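PDB 5O4J: HcgC from Methanococcus maripaludis S2, which is a methyltransferase of [Fe]-hydrogenase cofactor biosynthesis that carries out the S-adenosylmethionine-dependent C-methylation of a pyridinol precursor. Local coordinates for residues A[170-175]-A[181-186]; A[190-195]-A[199-204]. One frame throughout, in Å; residues are numbered along the deposited sequence.

Contact 1: A[170-175]-A[181-186]; sequences KFSKTS and VVDIIM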
ATOM      1  N   LYS A 170       0.439  -2.308 -11.507  1.00 17.42           N
ATOM      2  CA  LYS A 170      -0.015  -2.996 -10.308  1.00 16.46           C
ATOM      3  C   LYS A 170       0.504  -4.424 -10.294  1.00 16.60           C
ATOM      4  O   LYS A 170       0.723  -5.030 -11.344  1.00 19.62           O
ATOM      5  CB  LYS A 170      -1.552  -3.014 -10.219  1.00 19.12           C
ATOM      6  CG  LYS A 170      -2.170  -1.632 -10.124  1.00 24.77           C
ATOM      7  CD  LYS A 170      -1.879  -1.003  -8.782  1.00 34.27           C
ATOM      8  CE  LYS A 170      -2.821   0.161  -8.506  1.00 44.96           C
ATOM      9  NZ  LYS A 170      -2.599   0.737  -7.151  1.00 50.03           N
ATOM     10  N   PHE A 171       0.651  -4.976  -9.093  1.00 17.48           N
ATOM     11  CA  PHE A 171       1.208  -6.317  -8.927  1.00 18.40           C
ATOM     12  C   PHE A 171       0.106  -7.374  -8.866  1.00 17.95           C
ATOM     13  O   PHE A 171      -0.802  -7.287  -8.033  1.00 18.50           O
ATOM     14  CB  PHE A 171       2.050  -6.396  -7.653  1.00 20.27           C
ATOM     15  CG  PHE A 171       2.814  -7.690  -7.525  1.00 18.34           C
ATOM     16  CD1 PHE A 171       2.189  -8.829  -7.044  1.00 18.45           C
ATOM     17  CD2 PHE A 171       4.139  -7.775  -7.895  1.00 17.18           C
ATOM     18  CE1 PHE A 171       2.873 -10.020  -6.928  1.00 19.64           C
ATOM     19  CE2 PHE A 171       4.825  -8.965  -7.790  1.00 17.18           C
ATOM     20  CZ  PHE A 171       4.192 -10.094  -7.311  1.00 18.98           C
ATOM     21  N   SER A 172       0.246  -8.420  -9.683  1.00 15.52           N
ATOM     22  CA  SER A 172      -0.587  -9.610  -9.615  1.00 15.35           C
ATOM     23  C   SER A 172       0.295 -10.835  -9.771  1.00 17.53           C
ATOM     24  O   SER A 172       1.247 -10.823 -10.553  1.00 17.56           O
ATOM     25  CB  SER A 172      -1.678  -9.609 -10.698  1.00 16.99           C
ATOM     26  OG  SER A 172      -2.762  -8.759 -10.325  1.00 19.31           O
ATOM     27  N   LYS A 173      -0.032 -11.893  -9.022  1.00 17.78           N
ATOM     28  CA  LYS A 173       0.828 -13.075  -8.985  1.00 17.21           C
ATOM     29  C   LYS A 173       0.664 -13.952 -10.218  1.00 16.11           C
ATOM     30  O   LYS A 173       1.592 -14.689 -10.576  1.00 16.47           O
ATOM     31  CB  LYS A 173       0.536 -13.889  -7.725  1.00 19.52           C
ATOM     32  CG  LYS A 173       1.051 -13.267  -6.448  1.00 18.64           C
ATOM     33  CD  LYS A 173       2.553 -13.389  -6.359  1.00 18.16           C
ATOM     34  CE  LYS A 173       3.048 -13.108  -4.954  1.00 19.72           C
ATOM     35  NZ  LYS A 173       2.844 -14.320  -4.122  1.00 17.04           N
ATOM     36  N   THR A 174      -0.501 -13.924 -10.854  1.00 16.51           N
ATOM     37  CA  THR A 174      -0.738 -14.720 -12.043  1.00 17.21           C
ATOM     38  C   THR A 174      -1.535 -13.880 -13.027  1.00 17.04           C
ATOM     39  O   THR A 174      -2.034 -12.797 -12.705  1.00 16.79           O
ATOM     40  CB  THR A 174      -1.489 -16.047 -11.786  1.00 18.36           C
ATOM     41  OG1 THR A 174      -2.904 -15.825 -11.784  1.00 18.02           O
ATOM     42  CG2 THR A 174      -1.065 -16.718 -10.480  1.00 20.63           C
ATOM     43  N   SER A 175      -1.650 -14.424 -14.228  1.00 16.26           N
ATOM     44  CA  SER A 175      -2.474 -13.897 -15.305  1.00 16.22           C
ATOM     45  C   SER A 175      -3.857 -14.516 -15.328  1.00 17.53           C
ATOM     46  O   SER A 175      -4.618 -14.260 -16.273  1.00 18.56           O
ATOM     47  CB  SER A 175      -1.792 -14.187 -16.636  1.00 15.33           C
ATOM     48  OG  SER A 175      -1.611 -15.587 -16.739  1.00 18.92           O
ATOM     49  N   VAL A 181      -9.313 -10.641 -11.356  1.00 14.99           N
ATOM     50  CA  VAL A 181     -10.570 -10.109 -10.829  1.00 14.48           C
ATOM     51  C   VAL A 181     -10.430  -9.802  -9.340  1.00 14.27           C
ATOM     52  O   VAL A 181     -10.816  -8.725  -8.868  1.00 14.24           O
ATOM     53  CB  VAL A 181     -11.717 -11.097 -11.104  1.00 18.17           C
ATOM     54  CG1 VAL A 181     -12.979 -10.733 -10.326  1.00 20.23           C
ATOM     55  CG2 VAL A 181     -12.004 -11.172 -12.601  1.00 21.63           C
ATOM     56  N   VAL A 182      -9.867 -10.743  -8.584  1.00 15.62           N
ATOM     57  CA  VAL A 182      -9.646 -10.544  -7.153  1.00 16.75           C
ATOM     58  C   VAL A 182      -8.792  -9.305  -6.919  1.00 17.20           C
ATOM     59  O   VAL A 182      -9.111  -8.449  -6.092  1.00 16.29           O
ATOM     60  CB  VAL A 182      -8.990 -11.802  -6.547  1.00 16.25           C
ATOM     61  CG1 VAL A 182      -8.489 -11.536  -5.128  1.00 18.32           C
ATOM     62  CG2 VAL A 182      -9.979 -12.956  -6.562  1.00 17.37           C
ATOM     63  N   ASP A 183      -7.689  -9.192  -7.647  1.00 15.11           N
ATOM     64  CA  ASP A 183      -6.767  -8.091  -7.404  1.00 15.50           C
ATOM     65  C   ASP A 183      -7.369  -6.750  -7.825  1.00 14.74           C
ATOM     66  O   ASP A 183      -7.131  -5.728  -7.176  1.00 15.32           O
ATOM     67  CB  ASP A 183      -5.456  -8.362  -8.129  1.00 16.80           C
ATOM     68  CG  ASP A 183      -4.657  -9.472  -7.492  1.00 19.91           C
ATOM     69  OD1 ASP A 183      -4.973  -9.905  -6.358  1.00 21.05           O
ATOM     70  OD2 ASP A 183      -3.682  -9.915  -8.134  1.00 17.89           O
ATOM     71  N   ILE A 184      -8.129  -6.732  -8.922  1.00 14.91           N
ATOM     72  CA  ILE A 184      -8.861  -5.535  -9.318  1.00 17.13           C
ATOM     73  C   ILE A 184      -9.765  -5.082  -8.184  1.00 16.12           C
ATOM     74  O   ILE A 184      -9.809  -3.898  -7.823  1.00 17.15           O
ATOM     75  CB  ILE A 184      -9.666  -5.804 -10.603  1.00 17.54           C
ATOM     76  CG1 ILE A 184      -8.728  -5.884 -11.804  1.00 16.28           C
ATOM     77  CG2 ILE A 184     -10.732  -4.721 -10.839  1.00 18.33           C
ATOM     78  CD1 ILE A 184      -9.358  -6.538 -13.025  1.00 18.34           C
ATOM     79  N   ILE A 185     -10.509  -6.021  -7.609  1.00 16.37           N
ATOM     80  CA  ILE A 185     -11.439  -5.660  -6.552  1.00 15.60           C
ATOM     81  C   ILE A 185     -10.688  -5.200  -5.303  1.00 15.40           C
ATOM     82  O   ILE A 185     -11.059  -4.196  -4.681  1.00 16.31           O
ATOM     83  CB  ILE A 185     -12.398  -6.838  -6.275  1.00 16.68           C
ATOM     84  CG1 ILE A 185     -13.337  -7.015  -7.476  1.00 19.36           C
ATOM     85  CG2 ILE A 185     -13.195  -6.587  -5.005  1.00 17.74           C
ATOM     86  CD1 ILE A 185     -14.196  -8.274  -7.451  1.00 19.80           C
ATOM     87  N   MET A 186      -9.617  -5.912  -4.923  1.00 16.16           N
ATOM     88  CA  MET A 186      -8.870  -5.549  -3.720  1.00 18.30           C
ATOM     89  C   MET A 186      -8.226  -4.174  -3.853  1.00 19.52           C
ATOM     90  O   MET A 186      -8.303  -3.348  -2.930  1.00 18.33           O
ATOM     91  CB  MET A 186      -7.813  -6.611  -3.430  1.00 19.05           C
ATOM     92  CG  MET A 186      -8.381  -7.949  -3.015  1.00 20.31           C
ATOM     93  SD  MET A 186      -9.317  -7.910  -1.470  1.00 21.30           S
ATOM     94  CE  MET A 186      -7.959  -7.754  -0.319  1.00 23.69           C
TER
HETATM   95  O   HOH W   1      -2.079 -11.902  -6.980  1.00 17.55           O
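Ser172, in the loop that follows strand 159-167, and Asp183, on helix 177-193, bring their backbones closest, with CA atoms 6.7 Å apart, and only 93 Å² is buried between the two segments. Both side chains point across the gap. Ser172 OG donates to Asp183 OD2 over 2.6 Å, meeting the anti lone pair, the one turned away from OD1. The aspartate is placed for this by a chi1 of -71°, which puts CG anti to its own carbonyl carbon and leaves the carboxylate reaching outward from the helix. A second donor arrives at the same oxygen: water 1 gives a hydrogen to Asp183 OD2 at 2.8 Å and accepts one from Lys173 N at 2.9 Å. Seen from OD2, the serine hydroxyl and the water lie about 117° apart, close to trigonal spacing, so the two bonds do not compete. Arg167 at the end of strand 159-167 holds the loop side, its NE bonding to Ser172 OG and its NH1 to Phe171 O. Lys173 sends its amine the other way, to Asp141 and to backbone carbonyls of the second subunit, including that of Val198. One carboxylate oxygen thus ties the loop to the helix directly and through water; the loop anchor, Ser172, stands two residues before Thr174, which touches the ligand PJL, an iminopropanoic acid; the arginine probably helps balance the charge of the buried aspartate.

Contact 2: A[190-195]-A[199-204]; sequences REINEL and LYTIPN. With 9KH (6-carboxy methyl-4-hydroxy-2-pyridinol), chain K.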
ATOM      1  N   ARG A 190      -9.162  -0.635  -1.598  1.00 22.28           N
ATOM      2  CA  ARG A 190      -8.224   0.141  -0.805  1.00 24.66           C
ATOM      3  C   ARG A 190      -8.306   1.616  -1.162  1.00 22.64           C
ATOM      4  O   ARG A 190      -8.253   2.473  -0.271  1.00 22.67           O
ATOM      5  CB  ARG A 190      -6.814  -0.430  -0.981  1.00 33.01           C
ATOM      6  CG  ARG A 190      -6.730  -1.844  -0.377  1.00 50.42           C
ATOM      7  CD  ARG A 190      -5.323  -2.394  -0.241  1.00 59.72           C
ATOM      8  NE  ARG A 190      -5.189  -3.687  -0.914  1.00 63.75           N
ATOM      9  CZ  ARG A 190      -4.625  -3.873  -2.107  1.00 66.99           C
ATOM     10  NH1 ARG A 190      -4.114  -2.850  -2.783  1.00 72.79           N
ATOM     11  NH2 ARG A 190      -4.564  -5.093  -2.626  1.00 61.27           N
ATOM     12  N   GLU A 191      -8.521   1.931  -2.447  1.00 20.39           N
ATOM     13  CA  GLU A 191      -8.682   3.326  -2.851  1.00 20.86           C
ATOM     14  C   GLU A 191     -10.048   3.877  -2.452  1.00 20.55           C
ATOM     15  O   GLU A 191     -10.154   5.033  -2.025  1.00 21.97           O
ATOM     16  CB  GLU A 191      -8.488   3.469  -4.364  1.00 24.48           C
ATOM     17  CG  GLU A 191      -8.497   4.915  -4.809  1.00 27.46           C
ATOM     18  CD  GLU A 191      -8.247   5.114  -6.300  1.00 32.19           C
ATOM     19  OE1 GLU A 191      -7.842   4.159  -7.006  1.00 29.26           O
ATOM     20  OE2 GLU A 191      -8.453   6.255  -6.752  1.00 32.00           O
ATOM     21  N   ILE A 192     -11.107   3.074  -2.605  1.00 17.41           N
ATOM     22  CA  ILE A 192     -12.449   3.512  -2.227  1.00 16.91           C
ATOM     23  C   ILE A 192     -12.503   3.842  -0.743  1.00 18.53           C
ATOM     24  O   ILE A 192     -13.158   4.808  -0.328  1.00 18.58           O
ATOM     25  CB  ILE A 192     -13.477   2.434  -2.613  1.00 16.92           C
ATOM     26  CG1 ILE A 192     -13.667   2.419  -4.127  1.00 19.65           C
ATOM     27  CG2 ILE A 192     -14.812   2.627  -1.886  1.00 18.67           C
ATOM     28  CD1 ILE A 192     -14.200   1.113  -4.670  1.00 19.31           C
ATOM     29  N   ASN A 193     -11.829   3.039   0.085  1.00 20.35           N
ATOM     30  CA  ASN A 193     -11.891   3.281   1.522  1.00 21.50           C
ATOM     31  C   ASN A 193     -11.373   4.665   1.879  1.00 24.27           C
ATOM     32  O   ASN A 193     -11.799   5.240   2.885  1.00 23.72           O
ATOM     33  CB  ASN A 193     -11.108   2.223   2.279  1.00 21.54           C
ATOM     34  CG  ASN A 193     -11.624   2.046   3.677  1.00 19.32           C
ATOM     35  OD1 ASN A 193     -12.760   1.631   3.878  1.00 18.97           O
ATOM     36  ND2 ASN A 193     -10.801   2.380   4.656  1.00 20.22           N
ATOM     37  N   GLU A 194     -10.465   5.210   1.067  1.00 23.36           N
ATOM     38  CA  GLU A 194      -9.888   6.523   1.316  1.00 23.55           C
ATOM     39  C   GLU A 194     -10.763   7.669   0.830  1.00 22.28           C
ATOM     40  O   GLU A 194     -10.430   8.828   1.092  1.00 24.42           O
ATOM     41  CB  GLU A 194      -8.494   6.590   0.681  1.00 25.38           C
ATOM     42  CG  GLU A 194      -7.524   5.666   1.388  1.00 26.63           C
ATOM     43  CD  GLU A 194      -6.086   5.779   0.908  1.00 32.82           C
ATOM     44  OE1 GLU A 194      -5.826   6.416  -0.136  1.00 33.72           O
ATOM     45  OE2 GLU A 194      -5.211   5.212   1.588  1.00 33.12           O
ATOM     46  N   LEU A 195     -11.872   7.391   0.146  1.00 22.97           N
ATOM     47  CA  LEU A 195     -12.811   8.451  -0.194  1.00 23.55           C
ATOM     48  C   LEU A 195     -13.377   9.089   1.070  1.00 22.57           C
ATOM     49  O   LEU A 195     -13.649   8.407   2.064  1.00 19.89           O
ATOM     50  CB  LEU A 195     -13.955   7.905  -1.049  1.00 20.86           C
ATOM     51  CG  LEU A 195     -13.608   7.400  -2.446  1.00 21.13           C
ATOM     52  CD1 LEU A 195     -14.823   6.694  -3.046  1.00 23.05           C
ATOM     53  CD2 LEU A 195     -13.118   8.532  -3.354  1.00 23.93           C
ATOM     54  N   LEU A 199     -16.856   4.727   5.803  1.00 20.08           N
ATOM     55  CA  LEU A 199     -16.571   4.033   7.057  1.00 18.56           C
ATOM     56  C   LEU A 199     -15.803   2.743   6.802  1.00 16.56           C
ATOM     57  O   LEU A 199     -14.779   2.478   7.437  1.00 18.71           O
ATOM     58  CB  LEU A 199     -17.874   3.707   7.776  1.00 22.01           C
ATOM     59  CG  LEU A 199     -18.676   4.854   8.388  1.00 25.88           C
ATOM     60  CD1 LEU A 199     -19.195   5.792   7.321  1.00 30.55           C
ATOM     61  CD2 LEU A 199     -19.850   4.301   9.184  1.00 25.99           C
ATOM     62  N   TYR A 200     -16.316   1.904   5.914  1.00 17.63           N
ATOM     63  CA  TYR A 200     -15.597   0.690   5.550  1.00 18.33           C
ATOM     64  C   TYR A 200     -16.077   0.244   4.182  1.00 19.83           C
ATOM     65  O   TYR A 200     -17.115   0.697   3.692  1.00 21.49           O
ATOM     66  CB  TYR A 200     -15.768  -0.416   6.603  1.00 20.33           C
ATOM     67  CG  TYR A 200     -17.173  -0.979   6.775  1.00 19.63           C
ATOM     68  CD1 TYR A 200     -17.650  -1.986   5.942  1.00 19.42           C
ATOM     69  CD2 TYR A 200     -18.001  -0.524   7.782  1.00 20.40           C
ATOM     70  CE1 TYR A 200     -18.930  -2.513   6.101  1.00 20.69           C
ATOM     71  CE2 TYR A 200     -19.286  -1.040   7.950  1.00 22.09           C
ATOM     72  CZ  TYR A 200     -19.737  -2.034   7.109  1.00 21.49           C
ATOM     73  OH  TYR A 200     -20.991  -2.560   7.273  1.00 21.46           O
ATOM     74  N   THR A 201     -15.284  -0.636   3.566  1.00 16.89           N
ATOM     75  CA  THR A 201     -15.438  -1.031   2.170  1.00 19.02           C
ATOM     76  C   THR A 201     -15.343  -2.546   2.075  1.00 19.12           C
ATOM     77  O   THR A 201     -14.322  -3.131   2.454  1.00 22.50           O
ATOM     78  CB  THR A 201     -14.369  -0.373   1.290  1.00 19.05           C
ATOM     79  OG1 THR A 201     -14.403   1.047   1.457  1.00 21.94           O
ATOM     80  CG2 THR A 201     -14.596  -0.702  -0.188  1.00 18.84           C
ATOM     81  N   ILE A 202     -16.391  -3.171   1.553  1.00 18.21           N
ATOM     82  CA  ILE A 202     -16.514  -4.625   1.510  1.00 18.91           C
ATOM     83  C   ILE A 202     -16.218  -5.099   0.094  1.00 17.41           C
ATOM     84  O   ILE A 202     -16.988  -4.773  -0.824  1.00 20.23           O
ATOM     85  CB  ILE A 202     -17.912  -5.092   1.938  1.00 21.30           C
ATOM     86  CG1 ILE A 202     -18.195  -4.722   3.393  1.00 22.96           C
ATOM     87  CG2 ILE A 202     -18.090  -6.585   1.670  1.00 20.14           C
ATOM     88  CD1 ILE A 202     -17.363  -5.474   4.413  1.00 24.66           C
ATOM     89  N   PRO A 203     -15.193  -5.926  -0.117  1.00 17.69           N
ATOM     90  CA  PRO A 203     -15.110  -6.687  -1.368  1.00 20.23           C
ATOM     91  C   PRO A 203     -16.014  -7.903  -1.262  1.00 19.67           C
ATOM     92  O   PRO A 203     -15.895  -8.694  -0.324  1.00 19.62           O
ATOM     93  CB  PRO A 203     -13.638  -7.085  -1.445  1.00 17.80           C
ATOM     94  CG  PRO A 203     -13.209  -7.201   0.001  1.00 17.71           C
ATOM     95  CD  PRO A 203     -14.111  -6.294   0.815  1.00 18.38           C
ATOM     96  N   ASN A 204     -16.940  -8.037  -2.204  1.00 18.13           N
ATOM     97  CA  ASN A 204     -17.898  -9.140  -2.156  1.00 18.26           C
ATOM     98  C   ASN A 204     -17.265 -10.378  -2.779  1.00 21.47           C
ATOM     99  O   ASN A 204     -17.679 -10.879  -3.827  1.00 21.91           O
ATOM    100  CB  ASN A 204     -19.187  -8.743  -2.839  1.00 20.85           C
ATOM    101  CG  ASN A 204     -19.954  -7.753  -2.024  1.00 23.15           C
ATOM    102  OD1 ASN A 204     -20.165  -7.970  -0.832  1.00 24.83           O
ATOM    103  ND2 ASN A 204     -20.333  -6.632  -2.635  1.00 22.89           N
TER
HETATM  104  C2  9KH K 302     -21.354   3.394  13.934  1.00 49.81           C
HETATM  105  C3  9KH K 302     -20.331   2.665  13.352  1.00 51.38           C
HETATM  106  C4  9KH K 302     -20.539   2.049  12.133  1.00 46.61           C
HETATM  107  C6  9KH K 302     -22.738   2.863  12.052  1.00 46.30           C
HETATM  108  O1  9KH K 302     -21.154   3.999  15.135  1.00 42.25           O
HETATM  109  N5  9KH K 302     -21.721   2.158  11.504  1.00 44.63           N
HETATM  110  C7  9KH K 302     -22.575   3.493  13.282  1.00 50.60           C
HETATM  111  O8  9KH K 302     -23.918   2.945  11.385  1.00 39.95           O
HETATM  112  C9  9KH K 302     -18.998   2.547  14.045  1.00 48.11           C
HETATM  113  C10 9KH K 302     -19.427   1.262  11.486  1.00 41.36           C
HETATM  114  C12 9KH K 302     -19.262  -0.099  12.122  1.00 31.42           C
HETATM  115  O13 9KH K 302     -18.112  -0.569  12.121  1.00 22.52           O
HETATM  116  O14 9KH K 302     -20.254  -0.703  12.592  1.00 28.61           O
HETATM  117  O   HOH W   2     -11.883   1.891   7.530  1.00 17.36           O
HETATM  118  O   HOH W   3     -12.641  -0.764   5.028  1.00 19.62           O
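Strand 198-203, which supplies Leu199 to the pyridinol pocket, is joined to the C-terminal part of helix 177-193 where Thr201 meets Asn193 and Ile192. Thr201 OG1 donates to Asn193 OD1 over 3.0 Å, lying in the carbonyl plane on a lone pair, with a C=O...donor angle of 116°. With CG anti to the backbone N (chi1 -154°), the asparagine swings its amide to the strand, and the two side chains lie alongside, pointing opposite ways. Water 3 also donates to Asn193 OD1, at 2.7 Å, and accepts from Thr201 N, while water 2 links Asn193 ND2 to Leu199 O. Both ends of the amide are engaged, consistent with its modelled orientation and probably restraining it. Outermost within this chain in a four-stranded antiparallel sheet, the strand carries a classic beta bulge, Leu199 and Tyr200 set opposite the single Ser233. Away from the helix, Leu199 CD2 approaches N5 of the pyridinol 9KH at 3.7 Å, and C10 of the ligand sits by the edge of the Tyr200 ring, whose hydroxyl bonds to Glu209 of the second subunit. The methyl of Thr201 serves the apolar half, CG2 lying 3.7 Å from Ile192 CG2 with the two side chains roughly perpendicular. With an alanine here both branches go, which would probably leave Asn193 OD1 without its protein donor and open a gap beside Ile192. Ile192 packs onward against Leu242 and Ile245 of helix 239-251.

Overall arrangement
Both contacts are buried and both use helix 177-193, but contact 1 lies about 12 Å from the chain's centre and contact 2 about 25 Å, their own centres being 16 Å apart. Contact 1 ties the helix to the loop leaving the mixed seven-stranded sheet; contact 2 ties its later turns to the four-stranded antiparallel sheet. Both use bridging water, but the first centres on a carboxylate with no apolar packing across it, whereas the second pairs a neutral amide with methyl packing. They touch where Ile185 CG2 meets Pro203 CB at 3.6 Å. Across the subunit interface they also pair, since Lys173 of the second subunit bonds to the carbonyls of Asn193 and Leu195.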